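PDB 2B30: hydrolase, putative from Plasmodium vivax, which is probably a magnesium-dependent phosphatase of the haloacid dehalogenase superfamily, although its substrate and biological role have not been established. Local coordinates for residues 100-103 with 109-112. Numbering follows the deposited sequence.
Sequences TIVY and TLLD
Val-102 is gripped through both its backbone polar atoms. Its N donates a hydrogen bond to Leu-111 O at 2.9 Å. Its O accepts one from Leu-110 N at 2.8 Å. Two successive residues thus face one, and the register slips by a residue before Tyr-103 meets Thr-109. A close CA-H...O contact from Ile-101 to Leu-111 O accompanies the bond from Val-102 N. On the face shared by Ile-101, Tyr-103, Thr-109 and Asp-112, Thr-109 OG1 sits at the edge of the tyrosine ring, near its plane and 3.7 Å from CE1. Ile-101 and Asp-112 run side by side; the carboxylate reaches beyond the pair to a salt bridge with Arg-140 and a hydrogen bond from Asn-180, while Tyr-103 OH bonds to Glu-142. The two methyls of Val-102 meet different leucines. CG1, anti to the backbone N (chi1 -178°), lies 4.0 Å from CD1 of the bulged Leu-110, whereas CG2, on the face shared with Leu-111, lies 4.0 Å from Leu-111 CB. Helix 225-235 adds Leu-232 against Val-102 and Leu-110, and Tyr-231 against Leu-111. The arrangement is a classic beta bulge in an antiparallel hairpin, whose strand 109-112 is the outermost strand, within this chain, of the mixed sheet in the Rossmann-like HAD core.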
loop_
_atom_site.group_PDB
_atom_site.type_symbol
_atom_site.label_atom_id
_atom_site.label_comp_id
_atom_site.label_asym_id
_atom_site.label_seq_id
_atom_site.Cartn_x
_atom_site.Cartn_y
_atom_site.Cartn_z
ATOM N N THR A 100 5.744 -7.757 -8.410
ATOM C CA THR A 100 5.514 -9.194 -8.309
ATOM C C THR A 100 6.805 -10.007 -8.536
ATOM O O THR A 100 6.862 -11.200 -8.209
ATOM C CB THR A 100 4.401 -9.650 -9.277
ATOM O OG1 THR A 100 4.727 -9.253 -10.610
ATOM C CG2 THR A 100 3.084 -9.014 -8.900
ATOM N N ILE A 101 7.842 -9.369 -9.075
ATOM C CA ILE A 101 9.162 -10.000 -9.150
ATOM C C ILE A 101 10.223 -9.064 -8.580
ATOM O O ILE A 101 10.328 -7.918 -9.004
ATOM C CB ILE A 101 9.551 -10.423 -10.595
ATOM C CG1 ILE A 101 8.587 -11.480 -11.107
ATOM C CG2 ILE A 101 10.981 -11.001 -10.637
ATOM C CD1 ILE A 101 8.768 -11.814 -12.577
ATOM N N VAL A 102 11.016 -9.570 -7.637
ATOM C CA VAL A 102 12.032 -8.761 -6.958
ATOM C C VAL A 102 13.355 -9.515 -6.843
ATOM O O VAL A 102 13.375 -10.660 -6.390
ATOM C CB VAL A 102 11.571 -8.367 -5.540
ATOM C CG1 VAL A 102 12.607 -7.479 -4.869
ATOM C CG2 VAL A 102 10.225 -7.674 -5.588
ATOM N N TYR A 103 14.447 -8.871 -7.253
ATOM C CA TYR A 103 15.786 -9.449 -7.149
ATOM C C TYR A 103 16.648 -8.643 -6.196
ATOM O O TYR A 103 16.610 -7.404 -6.214
ATOM C CB TYR A 103 16.468 -9.480 -8.509
ATOM C CG TYR A 103 15.768 -10.355 -9.513
ATOM C CD1 TYR A 103 15.723 -11.731 -9.357
ATOM C CD2 TYR A 103 15.160 -9.806 -10.629
ATOM C CE1 TYR A 103 15.075 -12.534 -10.285
ATOM C CE2 TYR A 103 14.512 -10.604 -11.564
ATOM C CZ TYR A 103 14.478 -11.955 -11.385
ATOM O OH TYR A 103 13.835 -12.723 -12.304
ATOM N N THR A 109 15.935 -14.429 -5.953
ATOM C CA THR A 109 14.522 -14.173 -6.158
ATOM C C THR A 109 13.859 -13.986 -4.802
ATOM O O THR A 109 13.582 -14.958 -4.077
ATOM C CB THR A 109 13.840 -15.330 -6.908
ATOM O OG1 THR A 109 14.417 -15.466 -8.205
ATOM C CG2 THR A 109 12.363 -15.060 -7.071
ATOM N N LEU A 110 13.629 -12.728 -4.456
ATOM C CA LEU A 110 12.951 -12.394 -3.215
ATOM C C LEU A 110 11.452 -12.612 -3.366
ATOM O O LEU A 110 10.760 -12.876 -2.400
ATOM C CB LEU A 110 13.258 -10.946 -2.800
ATOM C CG LEU A 110 14.687 -10.648 -2.320
ATOM C CD1 LEU A 110 14.915 -9.148 -2.056
ATOM C CD2 LEU A 110 14.963 -11.428 -1.076
ATOM N N LEU A 111 10.954 -12.527 -4.587
ATOM C CA LEU A 111 9.524 -12.596 -4.817
ATOM C C LEU A 111 9.247 -12.851 -6.278
ATOM O O LEU A 111 9.776 -12.154 -7.151
ATOM C CB LEU A 111 8.872 -11.272 -4.413
ATOM C CG LEU A 111 7.350 -11.313 -4.269
ATOM C CD1 LEU A 111 6.906 -12.139 -3.051
ATOM C CD2 LEU A 111 6.820 -9.884 -4.173
ATOM N N ASP A 112 8.432 -13.870 -6.521
ATOM C CA ASP A 112 7.890 -14.177 -7.835
ATOM C C ASP A 112 6.414 -14.497 -7.638
ATOM O O ASP A 112 6.051 -15.655 -7.459
ATOM C CB ASP A 112 8.625 -15.372 -8.457
ATOM C CG ASP A 112 8.190 -15.664 -9.909
ATOM O OD1 ASP A 112 7.108 -15.201 -10.347
ATOM O OD2 ASP A 112 8.945 -16.366 -10.618
#